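Local coordinates for protein putative triphosphoribosyl-dephospho-coA synthase (Archaeoglobus fulgidus DSM 4304, PDB 3H9P) that is of unknown function but may bind ATP and form triphosphoribosyl-dephospho-CoA, at residues V56-F61 with L99-L104; R93-V98 with Y134-M139; A60-V65 with R148-G153; P25-V30 with P66-W71. One frame throughout, in Å; residues are numbered along the deposited sequence.

Contact 1 (V56-F61 with L99-L104); sequences VHFGAF and LEAFRL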
# COMPACT_ATOMS: atom_id res chain seq x y z
N VAL A 56 13.11 7.77 14.71
CA VAL A 56 12.25 6.61 15.03
C VAL A 56 12.73 5.22 14.54
O VAL A 56 13.15 4.38 15.35
CB VAL A 56 10.81 6.87 14.59
N HIS A 57 12.65 4.97 13.23
CA HIS A 57 12.98 3.66 12.61
C HIS A 57 12.02 2.57 13.08
O HIS A 57 12.41 1.57 13.73
CB HIS A 57 14.45 3.26 12.85
CG HIS A 57 15.44 4.36 12.64
ND1 HIS A 57 16.04 5.04 13.68
CD2 HIS A 57 15.97 4.88 11.51
CE1 HIS A 57 16.88 5.94 13.21
NE2 HIS A 57 16.86 5.87 11.89
N PHE A 58 10.74 2.80 12.78
CA PHE A 58 9.66 1.90 13.17
C PHE A 58 9.91 0.48 12.67
O PHE A 58 9.64 -0.51 13.38
CB PHE A 58 8.32 2.45 12.62
CG PHE A 58 7.23 1.44 12.58
CD1 PHE A 58 6.44 1.21 13.69
CD2 PHE A 58 7.03 0.69 11.42
CE1 PHE A 58 5.44 0.25 13.66
CE2 PHE A 58 6.05 -0.27 11.37
CZ PHE A 58 5.24 -0.50 12.51
N GLY A 59 10.43 0.38 11.44
CA GLY A 59 10.64 -0.90 10.77
C GLY A 59 11.71 -1.71 11.44
O GLY A 59 11.59 -2.93 11.55
N ALA A 60 12.76 -1.04 11.92
CA ALA A 60 13.79 -1.73 12.68
C ALA A 60 13.15 -2.48 13.86
O ALA A 60 13.41 -3.70 14.04
CB ALA A 60 14.86 -0.79 13.12
N PHE A 61 12.28 -1.80 14.61
CA PHE A 61 11.57 -2.43 15.77
C PHE A 61 10.61 -3.54 15.43
O PHE A 61 10.47 -4.55 16.18
CB PHE A 61 10.82 -1.36 16.57
CG PHE A 61 11.72 -0.32 17.19
CD1 PHE A 61 12.96 -0.68 17.74
CD2 PHE A 61 11.31 0.99 17.28
CE1 PHE A 61 13.76 0.24 18.34
CE2 PHE A 61 12.12 1.94 17.89
CZ PHE A 61 13.36 1.55 18.42
N LEU A 99 -0.20 -1.47 14.61
CA LEU A 99 -0.85 -0.38 13.89
C LEU A 99 -0.79 0.97 14.64
O LEU A 99 -0.42 2.00 14.07
CB LEU A 99 -2.29 -0.77 13.54
CG LEU A 99 -3.09 0.16 12.62
CD1 LEU A 99 -2.28 0.57 11.37
CD2 LEU A 99 -4.37 -0.53 12.18
N GLU A 100 -1.13 0.96 15.92
CA GLU A 100 -0.91 2.13 16.77
C GLU A 100 0.56 2.59 16.82
O GLU A 100 0.84 3.77 16.80
CB GLU A 100 -1.43 1.87 18.17
CG GLU A 100 -1.29 3.07 19.09
CD GLU A 100 -1.62 2.76 20.52
OE1 GLU A 100 -2.30 1.73 20.74
OE2 GLU A 100 -1.22 3.56 21.41
N ALA A 101 1.50 1.64 16.85
CA ALA A 101 2.93 2.00 16.84
C ALA A 101 3.34 2.72 15.55
O ALA A 101 4.15 3.67 15.56
CB ALA A 101 3.83 0.74 17.08
N PHE A 102 2.74 2.26 14.45
CA PHE A 102 2.94 2.83 13.12
C PHE A 102 2.43 4.26 13.07
O PHE A 102 3.15 5.16 12.62
CB PHE A 102 2.20 1.98 12.07
CG PHE A 102 2.24 2.55 10.67
CD1 PHE A 102 3.32 2.27 9.82
CD2 PHE A 102 1.19 3.34 10.18
CE1 PHE A 102 3.36 2.77 8.50
CE2 PHE A 102 1.22 3.86 8.87
CZ PHE A 102 2.31 3.57 8.03
N ARG A 103 1.20 4.47 13.54
CA ARG A 103 0.62 5.82 13.50
C ARG A 103 1.43 6.78 14.38
O ARG A 103 1.59 7.94 14.04
CB ARG A 103 -0.84 5.80 13.89
N LEU A 104 1.97 6.30 15.50
CA LEU A 104 2.77 7.15 16.36
C LEU A 104 4.13 7.41 15.71
O LEU A 104 4.69 8.48 15.85
CB LEU A 104 2.92 6.52 17.73
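Phe-58 lays its ring against the backbone at Phe-102, in a helical turn held by the bond from Arg-103 N to Leu-99 O (3.0 Å). The meeting itself is apolar and aromatic. Phe-58 CE1 comes to 3.5 Å from Phe-102 N. The CA of Phe-102 stands over the Phe-58 face in a CH-pi contact, 4.1 Å from the ring centroid and 29° off the normal. Phe-102 then turns the edge of its own ring toward the face of Phe-58. This is a T-shaped pair, with centroids 5.7 Å apart and planes at 82°. The touching edge is CD1 of Phe-102, which lies 4.0 Å from Phe-58 CE2. Ala-101 adds its methyl at the rim, in the plane of the Phe-58 ring, with CB 3.8 Å from Phe-58 CE1. The first torsion of Phe-58 sets CG opposite its backbone N (chi1 161°), which carries the ring across to the other helix. An alanine at Phe-58 would lack the ring, and Phe-102 would probably lose its aromatic partner, with a gap opening beside Ala-101. Phe-58 lies in the first turn of helix 58-68, and His-57 before it takes the N-cap position. The contact ties this helix to helix 92-105. Phe-58 also rests on Val-44 of helix 36-46, while Leu-99 packs on helix 118-129 and His-57 reaches helix 230-246.

Contact 2 (R93-V98 with Y134-M139); sequences RDSLSV and YEWMKM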
# COMPACT_ATOMS: atom_id res chain seq x y z
N ARG A 93 -4.83 -8.38 18.72
CA ARG A 93 -4.34 -7.30 19.56
C ARG A 93 -2.89 -6.95 19.23
O ARG A 93 -2.51 -5.79 19.34
CB ARG A 93 -4.47 -7.67 21.02
CG ARG A 93 -5.90 -7.93 21.43
CD ARG A 93 -6.05 -7.75 22.90
NE ARG A 93 -7.45 -7.54 23.26
CZ ARG A 93 -7.87 -7.32 24.50
NH1 ARG A 93 -6.99 -7.28 25.50
NH2 ARG A 93 -9.17 -7.13 24.72
N ASP A 94 -2.10 -7.92 18.79
CA ASP A 94 -0.73 -7.60 18.36
C ASP A 94 -0.71 -6.73 17.12
O ASP A 94 0.09 -5.80 16.99
CB ASP A 94 0.08 -8.87 18.11
CG ASP A 94 0.34 -9.64 19.38
OD1 ASP A 94 1.12 -9.08 20.20
OD2 ASP A 94 -0.27 -10.75 19.57
N SER A 95 -1.59 -7.05 16.19
CA SER A 95 -1.81 -6.23 15.00
C SER A 95 -2.20 -4.80 15.32
O SER A 95 -1.67 -3.87 14.73
CB SER A 95 -2.91 -6.87 14.17
OG SER A 95 -2.35 -7.96 13.51
N LEU A 96 -3.13 -4.66 16.27
CA LEU A 96 -3.64 -3.37 16.71
C LEU A 96 -2.54 -2.52 17.37
O LEU A 96 -2.39 -1.34 17.07
CB LEU A 96 -4.85 -3.58 17.67
CG LEU A 96 -6.16 -4.09 17.05
CD1 LEU A 96 -7.30 -4.32 18.09
CD2 LEU A 96 -6.66 -3.14 15.96
N SER A 97 -1.77 -3.13 18.28
CA SER A 97 -0.59 -2.49 18.84
C SER A 97 0.39 -2.10 17.74
O SER A 97 0.91 -0.99 17.73
CB SER A 97 0.12 -3.43 19.80
OG SER A 97 -0.66 -3.61 20.95
N VAL A 98 0.64 -3.01 16.81
CA VAL A 98 1.59 -2.65 15.78
C VAL A 98 1.09 -1.45 14.96
O VAL A 98 1.86 -0.53 14.68
CB VAL A 98 1.96 -3.86 14.91
CG1 VAL A 98 2.71 -3.43 13.66
CG2 VAL A 98 2.81 -4.82 15.73
N TYR A 134 0.69 -11.99 11.92
CA TYR A 134 1.25 -12.83 10.87
C TYR A 134 0.35 -12.77 9.65
O TYR A 134 0.82 -12.49 8.54
CB TYR A 134 1.38 -14.26 11.38
CG TYR A 134 1.96 -15.20 10.37
CD1 TYR A 134 3.32 -15.19 10.10
CD2 TYR A 134 1.15 -16.15 9.71
CE1 TYR A 134 3.89 -16.07 9.21
CE2 TYR A 134 1.72 -17.05 8.78
CZ TYR A 134 3.10 -16.99 8.55
OH TYR A 134 3.72 -17.81 7.67
N GLU A 135 -0.94 -13.00 9.88
CA GLU A 135 -1.96 -13.02 8.82
C GLU A 135 -2.04 -11.66 8.14
O GLU A 135 -2.12 -11.57 6.93
CB GLU A 135 -3.32 -13.46 9.36
CG GLU A 135 -3.25 -14.82 10.04
CD GLU A 135 -4.43 -15.14 10.97
OE1 GLU A 135 -4.95 -14.26 11.70
OE2 GLU A 135 -4.83 -16.32 10.99
N TRP A 136 -2.02 -10.61 8.93
CA TRP A 136 -2.01 -9.27 8.41
C TRP A 136 -0.85 -9.13 7.42
O TRP A 136 -1.07 -8.77 6.26
CB TRP A 136 -1.86 -8.26 9.55
CG TRP A 136 -2.22 -6.87 9.15
CD1 TRP A 136 -2.98 -6.49 8.09
CD2 TRP A 136 -1.88 -5.67 9.85
NE1 TRP A 136 -3.11 -5.12 8.07
CE2 TRP A 136 -2.46 -4.59 9.14
CE3 TRP A 136 -1.12 -5.39 11.01
CZ2 TRP A 136 -2.31 -3.24 9.54
CZ3 TRP A 136 -0.96 -4.04 11.41
CH2 TRP A 136 -1.56 -2.99 10.67
N MSE A 137 0.36 -9.45 7.89
CA MSE A 137 1.57 -9.37 7.08
C MSE A 137 1.47 -10.23 5.81
O MSE A 137 2.02 -9.84 4.78
CB MSE A 137 2.83 -9.74 7.88
CG MSE A 137 3.26 -8.75 8.96
SE MSE A 137 3.47 -6.87 8.38
CE MSE A 137 1.65 -6.25 8.72
N LYS A 138 0.75 -11.36 5.85
CA LYS A 138 0.55 -12.15 4.63
C LYS A 138 -0.30 -11.40 3.60
O LYS A 138 -0.37 -11.81 2.45
CB LYS A 138 -0.10 -13.51 4.88
CG LYS A 138 0.75 -14.56 5.62
CD LYS A 138 0.02 -15.94 5.67
CE LYS A 138 -0.80 -16.16 4.40
NZ LYS A 138 -1.66 -17.37 4.45
N MSE A 139 -0.96 -10.32 3.99
CA MSE A 139 -1.78 -9.58 3.02
C MSE A 139 -1.12 -8.31 2.46
O MSE A 139 -1.72 -7.57 1.71
CB MSE A 139 -3.13 -9.25 3.61
CG MSE A 139 -3.94 -10.48 3.81
SE MSE A 139 -5.53 -10.11 4.85
CE MSE A 139 -4.84 -8.90 6.19
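Trp-136 and Ser-95 meet mainly by van der Waals contact. The six-membered part of the indole reaches the serine, with CZ3 of Trp-136 at 3.4 Å from Ser-95 O. CE3 of Trp-136 lies 3.8 Å from Ser-95 OG and 3.9 Å from Ser-95 CB. The first torsion of Trp-136 points CG away from the backbone N (chi1 -164°) and sends the ring out to helix 92-105. Apolar contact is lighter: Val-98 CG1 lies 4.3 Å from Trp-136 CZ3. Within the 134-139 segment, two selenomethionines flank the indole. CE of Met-137 lies 3.5 Å above one face, toward the rim, and CE of Met-139 meets the edge in plane. Polar bonds lead elsewhere. Ser-95 OG is hydrogen-bonded to Ile-131 O, so this buried hydroxyl is satisfied just ahead of helix 133-138. At the subunit interface, Lys-138 forms salt bridges to Glu-124 and Glu-125 of the second subunit, and Glu-135 forms one to Lys-129 of that subunit. A serine in place of Trp-136 would drop the indole and would probably open a gap between Ser-95, Val-98 and Ile-126. Ser-95 CA and Trp-136 CA are the nearest pair of the two segments, 7.3 Å apart, and the indole lies between the helices beside the small serine. It is interhelical packing within the all-helical fold of this CitG-family protein.

Contact 3 (A60-V65 with R148-G153); sequences AFLLLV and RELVDG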
# COMPACT_ATOMS: atom_id res chain seq x y z
N ALA A 60 12.76 -1.04 11.92
CA ALA A 60 13.79 -1.73 12.68
C ALA A 60 13.15 -2.48 13.86
O ALA A 60 13.41 -3.70 14.04
CB ALA A 60 14.86 -0.79 13.12
N PHE A 61 12.28 -1.80 14.61
CA PHE A 61 11.57 -2.43 15.77
C PHE A 61 10.61 -3.54 15.43
O PHE A 61 10.47 -4.55 16.18
CB PHE A 61 10.82 -1.36 16.57
CG PHE A 61 11.72 -0.32 17.19
CD1 PHE A 61 12.96 -0.68 17.74
CD2 PHE A 61 11.31 0.99 17.28
CE1 PHE A 61 13.76 0.24 18.34
CE2 PHE A 61 12.12 1.94 17.89
CZ PHE A 61 13.36 1.55 18.42
N LEU A 62 9.92 -3.36 14.31
CA LEU A 62 8.99 -4.38 13.85
C LEU A 62 9.77 -5.64 13.42
O LEU A 62 9.26 -6.76 13.52
CB LEU A 62 8.12 -3.84 12.72
CG LEU A 62 7.05 -4.72 12.08
CD1 LEU A 62 6.06 -5.34 13.11
CD2 LEU A 62 6.33 -3.92 10.96
N LEU A 63 10.98 -5.44 12.92
CA LEU A 63 11.88 -6.53 12.58
C LEU A 63 12.50 -7.14 13.85
O LEU A 63 12.51 -8.39 14.02
CB LEU A 63 12.99 -6.09 11.61
CG LEU A 63 12.69 -5.83 10.13
CD1 LEU A 63 13.86 -5.15 9.40
CD2 LEU A 63 12.30 -7.16 9.40
N LEU A 64 12.98 -6.30 14.74
CA LEU A 64 13.78 -6.81 15.88
C LEU A 64 12.99 -7.41 17.00
O LEU A 64 13.42 -8.39 17.57
CB LEU A 64 14.68 -5.72 16.45
CG LEU A 64 15.86 -5.32 15.55
CD1 LEU A 64 16.32 -3.93 16.03
CD2 LEU A 64 17.01 -6.34 15.59
N VAL A 65 11.84 -6.85 17.32
CA VAL A 65 11.08 -7.35 18.44
C VAL A 65 10.73 -8.85 18.30
O VAL A 65 10.85 -9.60 19.28
CB VAL A 65 9.87 -6.39 18.74
CG1 VAL A 65 8.89 -7.00 19.66
CG2 VAL A 65 10.41 -5.07 19.29
N ARG A 148 7.27 -9.36 4.45
CA ARG A 148 7.84 -10.55 3.85
C ARG A 148 8.86 -11.28 4.75
O ARG A 148 8.85 -12.51 4.81
CB ARG A 148 8.44 -10.08 2.54
CG ARG A 148 9.52 -10.90 1.87
CD ARG A 148 9.38 -10.51 0.45
NE ARG A 148 10.62 -10.24 -0.21
CZ ARG A 148 10.71 -9.46 -1.28
NH1 ARG A 148 9.63 -8.84 -1.74
NH2 ARG A 148 11.89 -9.28 -1.85
N GLU A 149 9.72 -10.55 5.46
CA GLU A 149 10.53 -11.10 6.56
C GLU A 149 9.66 -11.68 7.70
O GLU A 149 10.02 -12.68 8.34
CB GLU A 149 11.43 -10.01 7.17
CG GLU A 149 12.52 -9.53 6.25
CD GLU A 149 13.58 -10.58 6.03
OE1 GLU A 149 14.48 -10.74 6.88
OE2 GLU A 149 13.51 -11.27 5.01
N LEU A 150 8.56 -11.00 8.02
CA LEU A 150 7.77 -11.45 9.13
C LEU A 150 7.05 -12.73 8.76
O LEU A 150 6.72 -13.54 9.64
CB LEU A 150 6.81 -10.35 9.63
CG LEU A 150 7.36 -9.61 10.88
CD1 LEU A 150 8.61 -8.85 10.57
CD2 LEU A 150 6.33 -8.67 11.53
N VAL A 151 6.84 -12.93 7.46
CA VAL A 151 6.08 -14.08 6.99
C VAL A 151 6.92 -15.31 6.56
O VAL A 151 6.47 -16.41 6.68
CB VAL A 151 5.06 -13.68 5.87
CG1 VAL A 151 4.60 -14.90 5.11
CG2 VAL A 151 3.85 -12.95 6.46
N ASP A 152 8.14 -15.10 6.08
CA ASP A 152 8.88 -16.17 5.45
C ASP A 152 10.09 -16.57 6.26
O ASP A 152 11.03 -17.07 5.71
CB ASP A 152 9.38 -15.76 4.05
CG ASP A 152 10.48 -14.62 4.09
OD1 ASP A 152 11.16 -14.31 5.14
OD2 ASP A 152 10.67 -14.03 3.01
N GLY A 153 10.10 -16.28 7.56
CA GLY A 153 11.23 -16.65 8.38
C GLY A 153 12.45 -15.73 8.31
O GLY A 153 13.55 -16.17 8.56
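Leu-150 drives its two methyls against Leu-62 and Leu-63 on helix 58-68. CD2 of Leu-150 meets CD1 of Leu-62 at 3.7 Å, and the two side chains cross at about a right angle. The other methyl, CD1 of Leu-150, lies 3.7 Å from the backbone O of Leu-62. It also lies 4.2 Å from CD2 of Leu-63, so one leucine touches two successive residues of the facing helix. Leu-62 reaches Leu-150 with CG opposite its backbone N (chi1 -179°), and the second torsion then sets CD1 against the other leucine. The same CD2 of Leu-63 also packs on the aliphatic part of Glu-149, 3.7 Å from Glu-149 CB and 3.9 Å from Glu-149 CG.

All four residues are buried. The contact joins helices 58-68 and 145-151, with its centre about 6 Å from the centre of the folded chain, in the hydrophobic core of an all-helical fold.

The polar end of Glu-149 leaves the leucines. The chain bends at its second torsion (chi2 -70°), and the carboxylate bonds to Ile-156 N and Ser-157 OG on helix 155-167. These two donors sit in the first turn of that helix, which would probably favour a negative charge there. The buried carboxylate is thus satisfied, while its CB and CG serve the apolar side. Around this shell, Leu-63 also rests on Asp-234 and Ser-238 of helix 230-246. Leu-150 touches Met-137 of helix 133-138.

Contact 4 (P25-V30 with P66-W71); sequences PAFLEV and PLISSW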
# COMPACT_ATOMS: atom_id res chain seq x y z
N PRO A 25 15.43 -0.94 27.35
CA PRO A 25 14.49 -1.44 28.36
C PRO A 25 13.26 -2.17 27.78
O PRO A 25 12.83 -3.17 28.37
CB PRO A 25 14.04 -0.18 29.12
CG PRO A 25 15.16 0.79 28.95
CD PRO A 25 15.74 0.50 27.55
N ALA A 26 12.70 -1.68 26.67
CA ALA A 26 11.62 -2.36 25.96
C ALA A 26 12.07 -3.74 25.48
O ALA A 26 11.32 -4.71 25.58
CB ALA A 26 11.18 -1.54 24.74
N PHE A 27 13.29 -3.81 24.95
CA PHE A 27 13.84 -5.07 24.48
C PHE A 27 13.96 -6.09 25.60
O PHE A 27 13.63 -7.27 25.41
CB PHE A 27 15.20 -4.89 23.78
CG PHE A 27 15.13 -4.16 22.47
CD1 PHE A 27 13.98 -4.16 21.69
CD2 PHE A 27 16.25 -3.49 22.00
CE1 PHE A 27 13.93 -3.48 20.46
CE2 PHE A 27 16.20 -2.81 20.76
CZ PHE A 27 15.02 -2.81 20.01
N LEU A 28 14.43 -5.66 26.77
CA LEU A 28 14.50 -6.55 27.95
C LEU A 28 13.10 -7.04 28.35
O LEU A 28 12.90 -8.22 28.68
CB LEU A 28 15.21 -5.88 29.12
CG LEU A 28 16.70 -5.53 28.95
CD1 LEU A 28 17.27 -4.90 30.21
CD2 LEU A 28 17.53 -6.76 28.54
N GLU A 29 12.13 -6.15 28.26
CA GLU A 29 10.76 -6.55 28.49
C GLU A 29 10.25 -7.63 27.50
O GLU A 29 9.65 -8.61 27.91
CB GLU A 29 9.87 -5.31 28.55
CG GLU A 29 8.44 -5.60 28.70
CD GLU A 29 7.65 -4.40 29.26
OE1 GLU A 29 8.04 -3.23 29.01
OE2 GLU A 29 6.64 -4.65 29.97
N VAL A 30 10.53 -7.45 26.21
CA VAL A 30 10.22 -8.43 25.19
C VAL A 30 10.87 -9.78 25.47
O VAL A 30 10.20 -10.84 25.38
CB VAL A 30 10.63 -7.87 23.77
CG1 VAL A 30 10.58 -8.94 22.69
CG2 VAL A 30 9.79 -6.58 23.40
N PRO A 66 10.30 -9.30 17.11
CA PRO A 66 10.02 -10.76 17.05
C PRO A 66 11.27 -11.64 17.22
O PRO A 66 11.14 -12.73 17.78
CB PRO A 66 9.47 -10.95 15.64
CG PRO A 66 8.91 -9.67 15.29
CD PRO A 66 9.82 -8.63 15.90
N LEU A 67 12.43 -11.17 16.75
CA LEU A 67 13.67 -11.91 16.96
C LEU A 67 14.08 -11.88 18.42
O LEU A 67 14.50 -12.88 18.95
CB LEU A 67 14.82 -11.39 16.10
CG LEU A 67 14.52 -11.29 14.59
CD1 LEU A 67 15.59 -10.44 13.88
CD2 LEU A 67 14.26 -12.64 13.95
N ILE A 68 13.92 -10.72 19.07
CA ILE A 68 14.25 -10.62 20.47
C ILE A 68 13.32 -11.47 21.35
O ILE A 68 13.73 -11.99 22.39
CB ILE A 68 14.34 -9.16 20.93
CG1 ILE A 68 15.52 -8.50 20.16
CG2 ILE A 68 14.56 -9.11 22.49
CD1 ILE A 68 15.58 -6.96 20.16
N SER A 69 12.09 -11.66 20.92
CA SER A 69 11.13 -12.45 21.69
C SER A 69 11.56 -13.89 21.70
O SER A 69 11.14 -14.64 22.57
CB SER A 69 9.72 -12.32 21.13
OG SER A 69 9.56 -13.16 20.00
N SER A 70 12.41 -14.26 20.74
CA SER A 70 12.96 -15.62 20.64
C SER A 70 14.48 -15.66 20.88
O SER A 70 15.17 -16.56 20.37
CB SER A 70 12.66 -16.18 19.25
OG SER A 70 11.30 -16.00 18.92
N TRP A 71 14.99 -14.70 21.64
CA TRP A 71 16.43 -14.55 21.93
C TRP A 71 17.19 -15.80 22.39
O TRP A 71 18.40 -15.87 22.20
CB TRP A 71 16.64 -13.48 22.98
CG TRP A 71 16.05 -13.81 24.29
CD1 TRP A 71 14.76 -13.57 24.71
CD2 TRP A 71 16.73 -14.41 25.40
NE1 TRP A 71 14.60 -14.00 26.02
CE2 TRP A 71 15.79 -14.52 26.46
CE3 TRP A 71 18.04 -14.88 25.60
CZ2 TRP A 71 16.13 -15.10 27.69
CZ3 TRP A 71 18.37 -15.43 26.81
CH2 TRP A 71 17.42 -15.55 27.85
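Ile-68 reaches across to Phe-27 and Val-30 of helix 24-33. Its CB, the start of the side chain, lies 4.2 Å from Val-30 CG1. The CG2 branch meets the backbone O of Phe-27 at 3.6 Å and Val-30 CG1 at 4.0 Å. The other branch has CG1 opposite the carbonyl carbon (chi1 -64°) and carries CD1 out over a face of the Phe-27 ring. There Ile-68 CD1 makes a CH-pi contact, 3.7 Å from the ring centroid and 16° off the normal. Together these contacts pack helix 24-33 on the last part of helix 58-68, within an all-helical fold. Helix 58-68 is kinked at Pro-66, whose N has no bond to the turn before. A type I beta turn runs from Ile-68 to Trp-71. Val-30 packs on this turn, with CG1 3.6 Å from Ser-69 N and 3.8 Å from Ser-69 CB. The hydroxyl of Ser-69 turns back and donates to Pro-66 O (OG to O 2.8 Å), tilted 33° from the carbonyl plane. Ile-68 also touches Phe-241 of helix 230-246. Trp-71 NE1 bonds to Ala-31 O, and Ser-69 O takes a bond from Arg-34 NH1.

Overall arrangement
From the N terminus, contact 4 opens first, on helix 24-33, and closes at 66-71. Before it closes, segment 56-61, at the start of helix 58-68, opens contact 1 and segment 60-65 opens contact 3, so both cross contact 4. Contact 2 opens at 93-98, after contact 4 has closed, and crosses contact 1, which closes at 99-104. Contact 2 closes at 134-139 and so lies wholly within the longer loop of contact 3, which ends at 148-153. Contact 2 ties helix 92-105 to helix 133-138, contact 3 ties helix 58-68 to helix 145-151, and contact 4 ties helix 24-33 to helix 58-68. Contacts 2 and 3 meet where Tyr-134 OH probably bonds to Val-151 O.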